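Local coordinates for protein prephenate dehydrogenase (PDB 2G5C) that probably catalyses the NAD-dependent oxidative decarboxylation of prephenate to 4-hydroxyphenylpyruvate, a step of tyrosine biosynthesis, at residues Q2-V7 with G14-S19; V7-M12 with E37-A42; T53-V58 with R76-K81. One frame throughout, in Å; residues are numbered along the deposited sequence.

Contact 1: residues Q2-V7 with G14-S19; sequences QNVLIV and GSFAKS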
loop_
_atom_site.group_PDB
_atom_site.type_symbol
_atom_site.label_atom_id
_atom_site.label_comp_id
_atom_site.label_asym_id
_atom_site.label_seq_id
_atom_site.Cartn_x
_atom_site.Cartn_y
_atom_site.Cartn_z
ATOM N N GLN A 2 30.372 -19.920 -19.912
ATOM C CA GLN A 2 31.028 -19.062 -20.894
ATOM C C GLN A 2 30.035 -18.730 -22.002
ATOM O O GLN A 2 30.146 -17.701 -22.668
ATOM C CB GLN A 2 32.263 -19.746 -21.479
ATOM C CG GLN A 2 33.513 -18.875 -21.426
ATOM C CD GLN A 2 33.833 -18.401 -20.015
ATOM O OE1 GLN A 2 33.115 -17.583 -19.441
ATOM N NE2 GLN A 2 34.914 -18.924 -19.448
ATOM N N ASN A 3 29.068 -19.618 -22.196
ATOM C CA ASN A 3 28.013 -19.412 -23.182
ATOM C C ASN A 3 26.717 -19.250 -22.397
ATOM O O ASN A 3 26.019 -20.226 -22.115
ATOM C CB ASN A 3 27.896 -20.609 -24.123
ATOM C CG ASN A 3 29.044 -20.688 -25.104
ATOM O OD1 ASN A 3 29.321 -19.729 -25.825
ATOM N ND2 ASN A 3 29.718 -21.834 -25.143
ATOM N N VAL A 4 26.411 -18.011 -22.030
ATOM C CA VAL A 4 25.208 -17.719 -21.262
ATOM C C VAL A 4 24.003 -17.516 -22.170
ATOM O O VAL A 4 24.063 -16.752 -23.130
ATOM C CB VAL A 4 25.390 -16.445 -20.407
ATOM C CG1 VAL A 4 24.084 -16.103 -19.691
ATOM C CG2 VAL A 4 26.519 -16.644 -19.410
ATOM N N LEU A 5 22.909 -18.203 -21.857
ATOM C CA LEU A 5 21.687 -18.075 -22.638
ATOM C C LEU A 5 20.568 -17.460 -21.810
ATOM O O LEU A 5 20.164 -18.012 -20.786
ATOM C CB LEU A 5 21.216 -19.436 -23.151
ATOM C CG LEU A 5 19.868 -19.366 -23.880
ATOM C CD1 LEU A 5 20.020 -18.558 -25.159
ATOM C CD2 LEU A 5 19.362 -20.768 -24.187
ATOM N N ILE A 6 20.072 -16.317 -22.263
ATOM C CA ILE A 6 18.975 -15.644 -21.587
ATOM C C ILE A 6 17.696 -16.068 -22.302
ATOM O O ILE A 6 17.511 -15.748 -23.476
ATOM C CB ILE A 6 19.090 -14.105 -21.698
ATOM C CG1 ILE A 6 20.374 -13.612 -21.024
ATOM C CG2 ILE A 6 17.843 -13.452 -21.098
ATOM C CD1 ILE A 6 20.450 -13.861 -19.531
ATOM N N VAL A 7 16.833 -16.809 -21.615
ATOM C CA VAL A 7 15.564 -17.230 -22.209
ATOM C C VAL A 7 14.512 -16.237 -21.737
ATOM O O VAL A 7 14.183 -16.181 -20.550
ATOM C CB VAL A 7 15.162 -18.653 -21.772
ATOM C CG1 VAL A 7 13.713 -18.920 -22.153
ATOM C CG2 VAL A 7 16.075 -19.684 -22.451
ATOM N N GLY A 14 16.887 -9.159 -19.373
ATOM C CA GLY A 14 17.809 -8.100 -19.740
ATOM C C GLY A 14 18.614 -7.570 -18.569
ATOM O O GLY A 14 19.782 -7.227 -18.728
ATOM N N SER A 15 18.002 -7.502 -17.389
ATOM C CA SER A 15 18.703 -6.996 -16.207
ATOM C C SER A 15 19.811 -7.942 -15.766
ATOM O O SER A 15 20.896 -7.502 -15.381
ATOM C CB SER A 15 17.725 -6.773 -15.045
ATOM O OG SER A 15 16.806 -5.731 -15.338
ATOM N N PHE A 16 19.536 -9.243 -15.807
ATOM C CA PHE A 16 20.539 -10.230 -15.420
ATOM C C PHE A 16 21.723 -10.131 -16.369
ATOM O O PHE A 16 22.877 -10.166 -15.944
ATOM C CB PHE A 16 19.965 -11.644 -15.488
ATOM C CG PHE A 16 20.964 -12.716 -15.142
ATOM C CD1 PHE A 16 21.402 -12.882 -13.830
ATOM C CD2 PHE A 16 21.478 -13.548 -16.130
ATOM C CE1 PHE A 16 22.338 -13.864 -13.504
ATOM C CE2 PHE A 16 22.414 -14.534 -15.818
ATOM C CZ PHE A 16 22.844 -14.693 -14.502
ATOM N N ALA A 17 21.426 -10.004 -17.657
ATOM C CA ALA A 17 22.453 -9.901 -18.687
ATOM C C ALA A 17 23.364 -8.697 -18.454
ATOM O O ALA A 17 24.590 -8.809 -18.501
ATOM C CB ALA A 17 21.799 -9.801 -20.065
ATOM N N LYS A 18 22.758 -7.543 -18.200
ATOM C CA LYS A 18 23.523 -6.330 -17.967
ATOM C C LYS A 18 24.282 -6.433 -16.654
ATOM O O LYS A 18 25.428 -5.999 -16.554
ATOM C CB LYS A 18 22.590 -5.120 -17.946
ATOM C CG LYS A 18 21.781 -4.956 -19.227
ATOM C CD LYS A 18 20.892 -3.724 -19.186
ATOM C CE LYS A 18 21.712 -2.444 -19.162
ATOM N NZ LYS A 18 20.843 -1.235 -19.166
ATOM N N SER A 19 23.641 -7.012 -15.646
ATOM C CA SER A 19 24.282 -7.163 -14.351
ATOM C C SER A 19 25.483 -8.081 -14.506
ATOM O O SER A 19 26.471 -7.956 -13.783
ATOM C CB SER A 19 23.305 -7.753 -13.332
ATOM O OG SER A 19 22.227 -6.868 -13.082
#

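Contact 2: residues V7-M12 with E37-A42; sequences VGVGFM and ESISKA. With NAD (nicotinamide-adenine-dinucleotide), chain E.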
loop_
_atom_site.group_PDB
_atom_site.type_symbol
_atom_site.label_atom_id
_atom_site.label_comp_id
_atom_site.label_asym_id
_atom_site.label_seq_id
_atom_site.Cartn_x
_atom_site.Cartn_y
_atom_site.Cartn_z
ATOM N N VAL A 7 16.833 -16.809 -21.615
ATOM C CA VAL A 7 15.564 -17.230 -22.209
ATOM C C VAL A 7 14.512 -16.237 -21.737
ATOM O O VAL A 7 14.183 -16.181 -20.550
ATOM C CB VAL A 7 15.162 -18.653 -21.772
ATOM C CG1 VAL A 7 13.713 -18.920 -22.153
ATOM C CG2 VAL A 7 16.075 -19.684 -22.451
ATOM N N GLY A 8 13.985 -15.457 -22.676
ATOM C CA GLY A 8 13.012 -14.437 -22.335
ATOM C C GLY A 8 13.818 -13.171 -22.090
ATOM O O GLY A 8 14.233 -12.891 -20.962
ATOM N N VAL A 9 14.057 -12.411 -23.153
ATOM C CA VAL A 9 14.841 -11.187 -23.047
ATOM C C VAL A 9 13.950 -9.980 -22.768
ATOM O O VAL A 9 13.654 -9.189 -23.663
ATOM C CB VAL A 9 15.657 -10.929 -24.343
ATOM C CG1 VAL A 9 16.657 -9.807 -24.113
ATOM C CG2 VAL A 9 16.375 -12.199 -24.773
ATOM N N GLY A 10 13.523 -9.854 -21.516
ATOM C CA GLY A 10 12.681 -8.742 -21.128
ATOM C C GLY A 10 13.361 -7.928 -20.049
ATOM O O GLY A 10 14.589 -7.809 -20.029
ATOM N N PHE A 11 12.565 -7.367 -19.144
ATOM C CA PHE A 11 13.101 -6.565 -18.057
ATOM C C PHE A 11 14.060 -7.372 -17.179
ATOM O O PHE A 11 15.182 -6.944 -16.914
ATOM C CB PHE A 11 11.954 -6.017 -17.197
ATOM C CG PHE A 11 12.416 -5.343 -15.941
ATOM C CD1 PHE A 11 13.161 -4.172 -15.999
ATOM C CD2 PHE A 11 12.123 -5.890 -14.698
ATOM C CE1 PHE A 11 13.611 -3.554 -14.834
ATOM C CE2 PHE A 11 12.568 -5.282 -13.527
ATOM C CZ PHE A 11 13.313 -4.110 -13.597
HETATM N N MSE A 12 13.614 -8.538 -16.729
HETATM C CA MSE A 12 14.437 -9.381 -15.872
HETATM C C MSE A 12 15.573 -10.054 -16.642
HETATM O O MSE A 12 16.732 -9.999 -16.223
HETATM C CB MSE A 12 13.564 -10.434 -15.179
HETATM C CG MSE A 12 12.438 -9.847 -14.324
HETATM SE SE MSE A 12 13.046 -8.798 -12.807
HETATM C CE MSE A 12 13.679 -10.247 -11.692
ATOM N N GLU A 37 11.509 -8.293 -31.949
ATOM C CA GLU A 37 11.915 -7.005 -31.402
ATOM C C GLU A 37 12.757 -7.102 -30.134
ATOM O O GLU A 37 13.663 -6.292 -29.922
ATOM C CB GLU A 37 10.678 -6.149 -31.121
ATOM C CG GLU A 37 10.290 -5.218 -32.251
ATOM C CD GLU A 37 11.322 -4.126 -32.476
ATOM O OE1 GLU A 37 11.709 -3.463 -31.488
ATOM O OE2 GLU A 37 11.740 -3.929 -33.637
ATOM N N SER A 38 12.451 -8.078 -29.284
ATOM C CA SER A 38 13.193 -8.261 -28.041
ATOM C C SER A 38 14.658 -8.539 -28.359
ATOM O O SER A 38 15.566 -7.956 -27.759
ATOM C CB SER A 38 12.609 -9.427 -27.240
ATOM O OG SER A 38 11.232 -9.228 -26.970
ATOM N N ILE A 39 14.879 -9.437 -29.314
ATOM C CA ILE A 39 16.230 -9.806 -29.729
ATOM C C ILE A 39 16.963 -8.617 -30.359
ATOM O O ILE A 39 18.039 -8.222 -29.901
ATOM C CB ILE A 39 16.190 -10.960 -30.756
ATOM C CG1 ILE A 39 15.389 -12.139 -30.190
ATOM C CG2 ILE A 39 17.609 -11.379 -31.130
ATOM C CD1 ILE A 39 15.928 -12.699 -28.885
ATOM N N SER A 40 16.370 -8.052 -31.406
ATOM C CA SER A 40 16.956 -6.921 -32.120
ATOM C C SER A 40 17.385 -5.783 -31.196
ATOM O O SER A 40 18.530 -5.331 -31.244
ATOM C CB SER A 40 15.964 -6.391 -33.155
ATOM O OG SER A 40 14.751 -5.998 -32.537
ATOM N N LYS A 41 16.465 -5.320 -30.358
ATOM C CA LYS A 41 16.768 -4.239 -29.433
ATOM C C LYS A 41 17.859 -4.634 -28.447
ATOM O O LYS A 41 18.774 -3.855 -28.179
ATOM C CB LYS A 41 15.512 -3.825 -28.664
ATOM C CG LYS A 41 14.522 -3.018 -29.480
ATOM C CD LYS A 41 13.536 -2.300 -28.570
ATOM C CE LYS A 41 12.750 -1.241 -29.328
ATOM N NZ LYS A 41 11.893 -0.431 -28.413
ATOM N N ALA A 42 17.762 -5.847 -27.912
ATOM C CA ALA A 42 18.741 -6.331 -26.945
ATOM C C ALA A 42 20.137 -6.344 -27.550
ATOM O O ALA A 42 21.124 -6.071 -26.863
ATOM C CB ALA A 42 18.361 -7.726 -26.469
HETATM P PA NAD E . 8.836 -9.104 -19.523
HETATM O O1A NAD E . 9.614 -7.859 -19.435
HETATM O O2A NAD E . 7.434 -8.979 -20.080
HETATM O O5B NAD E . 9.714 -10.124 -20.374
HETATM C C5B NAD E . 9.229 -11.408 -20.644
HETATM C C4B NAD E . 9.832 -11.898 -21.948
HETATM O O4B NAD E . 9.262 -13.164 -22.153
HETATM C C3B NAD E . 9.419 -11.046 -23.169
HETATM O O3B NAD E . 10.540 -10.487 -23.841
HETATM C C2B NAD E . 8.598 -12.027 -24.011
HETATM O O2B NAD E . 8.631 -11.827 -25.408
HETATM C C1B NAD E . 9.202 -13.328 -23.539
HETATM N N9A NAD E . 8.485 -14.590 -23.791
HETATM C C8A NAD E . 7.145 -14.873 -23.670
HETATM N N7A NAD E . 6.945 -16.160 -24.002
HETATM C C5A NAD E . 8.135 -16.711 -24.334
HETATM C C6A NAD E . 8.546 -17.985 -24.752
HETATM N N6A NAD E . 7.675 -18.968 -24.894
HETATM N N1A NAD E . 9.895 -18.223 -25.021
HETATM C C2A NAD E . 10.838 -17.204 -24.880
HETATM N N3A NAD E . 10.441 -15.940 -24.467
HETATM C C4A NAD E . 9.112 -15.714 -24.202
HETATM O O3 NAD E . 8.724 -9.846 -18.070
HETATM P PN NAD E . 9.759 -9.696 -16.850
HETATM O O1N NAD E . 11.116 -9.532 -17.405
HETATM O O2N NAD E . 9.268 -8.597 -15.973
HETATM O O5D NAD E . 9.676 -11.049 -15.974
HETATM C C5D NAD E . 10.067 -12.299 -16.507
HETATM C C4D NAD E . 10.022 -13.435 -15.460
HETATM O O4D NAD E . 10.608 -12.996 -14.245
HETATM C C3D NAD E . 8.656 -14.023 -15.079
HETATM O O3D NAD E . 8.737 -15.448 -15.155
HETATM C C2D NAD E . 8.381 -13.558 -13.657
HETATM O O2D NAD E . 7.656 -14.515 -12.889
HETATM C C1D NAD E . 9.783 -13.263 -13.130
HETATM N N1N NAD E . 9.916 -12.123 -12.170
HETATM C C2N NAD E . 9.401 -10.883 -12.541
HETATM C C3N NAD E . 9.507 -9.794 -11.667
HETATM C C7N NAD E . 8.949 -8.465 -12.083
HETATM O O7N NAD E . 9.069 -7.422 -11.207
HETATM N N7N NAD E . 8.354 -8.254 -13.244
HETATM C C4N NAD E . 10.144 -9.980 -10.408
HETATM C C5N NAD E . 10.662 -11.243 -10.042
HETATM C C6N NAD E . 10.540 -12.316 -10.941
#

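Contact 3: residues T53-V58 with R76-K81; sequences TSIAKV and REIAKK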
loop_
_atom_site.group_PDB
_atom_site.type_symbol
_atom_site.label_atom_id
_atom_site.label_comp_id
_atom_site.label_asym_id
_atom_site.label_seq_id
_atom_site.Cartn_x
_atom_site.Cartn_y
_atom_site.Cartn_z
ATOM N N THR A 53 14.879 -16.334 -32.495
ATOM C CA THR A 53 13.469 -16.465 -32.175
ATOM C C THR A 53 13.077 -17.924 -32.362
ATOM O O THR A 53 11.927 -18.303 -32.155
ATOM C CB THR A 53 12.612 -15.579 -33.101
ATOM O OG1 THR A 53 11.275 -15.497 -32.589
ATOM C CG2 THR A 53 12.576 -16.158 -34.508
ATOM N N SER A 54 14.050 -18.738 -32.755
ATOM C CA SER A 54 13.826 -20.162 -32.978
ATOM C C SER A 54 14.545 -21.000 -31.924
ATOM O O SER A 54 15.776 -21.060 -31.899
ATOM C CB SER A 54 14.317 -20.557 -34.371
ATOM O OG SER A 54 14.238 -21.958 -34.549
ATOM N N ILE A 55 13.768 -21.656 -31.068
ATOM C CA ILE A 55 14.311 -22.480 -29.995
ATOM C C ILE A 55 15.335 -23.500 -30.496
ATOM O O ILE A 55 16.311 -23.793 -29.809
ATOM C CB ILE A 55 13.167 -23.213 -29.235
ATOM C CG1 ILE A 55 13.734 -24.025 -28.069
ATOM C CG2 ILE A 55 12.408 -24.123 -30.184
ATOM C CD1 ILE A 55 14.379 -23.198 -26.986
ATOM N N ALA A 56 15.114 -24.031 -31.693
ATOM C CA ALA A 56 16.024 -25.015 -32.274
ATOM C C ALA A 56 17.413 -24.421 -32.499
ATOM O O ALA A 56 18.424 -25.078 -32.252
ATOM C CB ALA A 56 15.455 -25.539 -33.592
ATOM N N LYS A 57 17.448 -23.175 -32.962
ATOM C CA LYS A 57 18.697 -22.467 -33.236
ATOM C C LYS A 57 19.648 -22.421 -32.046
ATOM O O LYS A 57 20.866 -22.381 -32.218
ATOM C CB LYS A 57 18.402 -21.032 -33.677
ATOM C CG LYS A 57 18.746 -20.709 -35.121
ATOM C CD LYS A 57 17.771 -21.349 -36.089
ATOM C CE LYS A 57 17.958 -20.794 -37.496
ATOM N NZ LYS A 57 17.755 -19.311 -37.539
ATOM N N VAL A 58 19.089 -22.412 -30.839
ATOM C CA VAL A 58 19.889 -22.346 -29.622
ATOM C C VAL A 58 21.113 -23.260 -29.617
ATOM O O VAL A 58 22.161 -22.892 -29.070
ATOM C CB VAL A 58 19.028 -22.663 -28.376
ATOM C CG1 VAL A 58 19.887 -22.611 -27.126
ATOM C CG2 VAL A 58 17.877 -21.664 -28.271
ATOM N N ARG A 76 7.803 -25.045 -18.468
ATOM C CA ARG A 76 7.653 -26.467 -18.759
ATOM C C ARG A 76 7.826 -26.813 -20.240
ATOM O O ARG A 76 8.514 -27.780 -20.574
ATOM C CB ARG A 76 6.300 -26.970 -18.244
ATOM C CG ARG A 76 6.187 -26.965 -16.720
ATOM C CD ARG A 76 4.852 -27.531 -16.260
ATOM N NE ARG A 76 4.729 -27.601 -14.802
ATOM C CZ ARG A 76 4.562 -26.550 -14.002
ATOM N NH1 ARG A 76 4.496 -25.327 -14.502
ATOM N NH2 ARG A 76 4.454 -26.727 -12.692
ATOM N N GLU A 77 7.218 -26.024 -21.120
ATOM C CA GLU A 77 7.320 -26.259 -22.560
ATOM C C GLU A 77 8.741 -26.052 -23.075
ATOM O O GLU A 77 9.241 -26.841 -23.874
ATOM C CB GLU A 77 6.367 -25.329 -23.317
ATOM C CG GLU A 77 6.545 -23.859 -22.971
ATOM C CD GLU A 77 5.640 -22.943 -23.774
ATOM O OE1 GLU A 77 5.921 -22.732 -24.972
ATOM O OE2 GLU A 77 4.644 -22.440 -23.203
ATOM N N ILE A 78 9.387 -24.984 -22.618
ATOM C CA ILE A 78 10.752 -24.668 -23.030
ATOM C C ILE A 78 11.755 -25.694 -22.489
ATOM O O ILE A 78 12.660 -26.135 -23.207
ATOM C CB ILE A 78 11.160 -23.250 -22.541
ATOM C CG1 ILE A 78 10.216 -22.203 -23.137
ATOM C CG2 ILE A 78 12.592 -22.938 -22.947
ATOM C CD1 ILE A 78 10.487 -20.788 -22.658
ATOM N N ALA A 79 11.586 -26.078 -21.226
ATOM C CA ALA A 79 12.483 -27.043 -20.596
ATOM C C ALA A 79 12.528 -28.360 -21.366
ATOM O O ALA A 79 13.601 -28.928 -21.575
ATOM C CB ALA A 79 12.049 -27.299 -19.147
ATOM N N LYS A 80 11.360 -28.840 -21.781
ATOM C CA LYS A 80 11.268 -30.094 -22.518
ATOM C C LYS A 80 12.053 -30.032 -23.824
ATOM O O LYS A 80 12.667 -31.017 -24.233
ATOM C CB LYS A 80 9.804 -30.439 -22.804
ATOM C CG LYS A 80 8.959 -30.587 -21.550
ATOM C CD LYS A 80 7.556 -31.081 -21.865
ATOM C CE LYS A 80 7.545 -32.580 -22.141
ATOM N NZ LYS A 80 7.895 -33.362 -20.917
ATOM N N LYS A 81 12.035 -28.880 -24.481
ATOM C CA LYS A 81 12.776 -28.743 -25.723
ATOM C C LYS A 81 14.262 -28.668 -25.407
ATOM O O LYS A 81 15.081 -29.297 -26.075
ATOM C CB LYS A 81 12.333 -27.493 -26.481
ATOM C CG LYS A 81 10.875 -27.520 -26.903
ATOM C CD LYS A 81 10.666 -26.716 -28.171
ATOM C CE LYS A 81 9.190 -26.533 -28.479
ATOM N NZ LYS A 81 8.517 -25.690 -27.449
#

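Contact 1: residues Q2-V7 with G14-S19
Strand 3-7 and the 14-19 part of helix 11-22 run nearly antiparallel, at 157° between their N-to-C directions, with short-segment axes 9.2 Å apart at closest approach and I6 CA and A17 CA as the nearest CA pair, 7.3 Å apart. Everything that crosses the gap is apolar. I6 has the largest share: CG1 stands anti to the carbonyl carbon (chi1 -62°), and successive atoms of this branch, CG1 and CD1, take separate partners on the helix. I6 CD1 comes to the edge of the F16 ring, in the ring plane, and lies 3.6 Å from F16 CD2; I6 CG1, one atom back, meets the methyl CB of A17 at 4.2 Å. F16 reaches out toward the strand because its CG is anti to the backbone N (chi1 178°), and the same ring edge also looks toward V4, whose CG1 is 4.5 Å from F16 CE2, a looser touch. V4 and I6, two apart in the strand, thus both come to the edge of one phenyl ring, and all four touching residues are buried. Beyond this pair of elements, W161 meets the F16 ring edge-to-face, and F65 and M67 of strand 65-68 also touch it. Along the helix, S19 OG gives a 2.7 Å hydrogen bond to S15 O, which takes the backbone N-H of S19 as well; the two donors come from opposite faces of the carbonyl plane. This is the first strand packed against the helix that follows it, the opening half of the beta-alpha-beta unit of strand 3-7, helix 11-22 and strand 28-32 in a Rossmann-type nucleotide-binding fold.

Contact 2: residues V7-M12 with E37-A42
The glycine-rich turn between the first strand and helix 11-22, with G8, G10 and G13 fitting the GxGxxG pattern of Rossmann dinucleotide-binding folds, is where V9 packs against helix 36-44. V9 sits at the centre of an inverse gamma turn and splits its two methyls between helix residues: V9 CG1, anti to the backbone N (chi1 -169°), lies 3.6 Å from A42 CB, while V9 CG2 meets I39 CD1 at 4.2 Å, the side chains at about a right angle. The carbonyl V9 O rests 3.7 Å from S38 CB. S38 OG makes a weak, 3.4 Å hydrogen bond to the NAD ribose hydroxyl O3B, and N35 ND2 is its stronger partner. D33 ties the turn to the cofactor, taking the V9 N-H on OD2 and bonding NAD through OD1. In the two residues after the N-cap G10, backbone amides grip the diphosphate: F11 N to NAD O1A at 3.0 Å and M12 N to NAD O1N at 2.8 Å, both almost straight. M12, a selenomethionine, is bent at chi2 and chi3, and its CE lies 3.6 Å from NAD C5N of the nicotinamide. A glycine-rich turn whose helix-start amides hold the diphosphate is the hallmark of a Rossmann NAD site.

Contact 3: residues T53-V58 with R76-K81
I55 of the 53-58 loop and K81 of helix 72-85 form most of this contact, their side chains crossing obliquely. I55 CB projects toward the helix from a backbone whose I55 CA is 7.7 Å from K81 CA, the nearest CA pair between the two segments. At CB the side chain forks. CG1 is anti to the backbone N (chi1 -177°), which carries that branch out to the helix, where I55 CG1 lies 4.1 Å from K81 CB and equally far from K81 CD. The other branch, I55 CG2, meets K81 CD at 3.7 Å, the closest approach across the contact. The fork of I55 thus lies along the aliphatic part of the lysine, touching it near its root and again at CD. K81 presents this length because it is extended through chi2 and chi3 and bends only at chi4 (66°), beyond the methylenes that do the touching. At the end of the longer branch, I55 CD1 turns to I78, one helical turn before K81, and lies 4.4 Å from I78 CG2, a light apolar touch. The interaction is all van der Waals packing, tighter at the lysine than at I78, and with I55 and K81 both only partly exposed it lies toward the outside of the domain, while I78 is buried. I55 also touches L82 and I85 farther along the same helix, so its side chain spans more than one turn. I78 in turn packs on V7 of strand 3-7 and touches bound NAD, and V58 at the end of the segment packs on L5. The loop, which links strand 50-52 to strand 65-68, therefore rests on helix 72-85 through I55 and on strand 3-7 through V58.

Overall arrangement
All three contacts belong to the nucleotide-binding part of the chain. Contacts 1 and 2 are buried and share V7 and helix 11-22: the first packs that helix on its own strand, the second sets the turn leading into it against helix 36-44. Contact 3 is partly buried and uses a loop and helix 72-85. It meets strand 3-7 through other side chains, with L5 CD2 3.5 Å from V58 CG1 and V7 CG1 3.8 Å from I78 CD1. Across the paired segments, contact 1 is purely apolar and contact 3 adds a lysine's methylenes; contact 2, mainly apolar between its segments, also carries the polar grip on NAD.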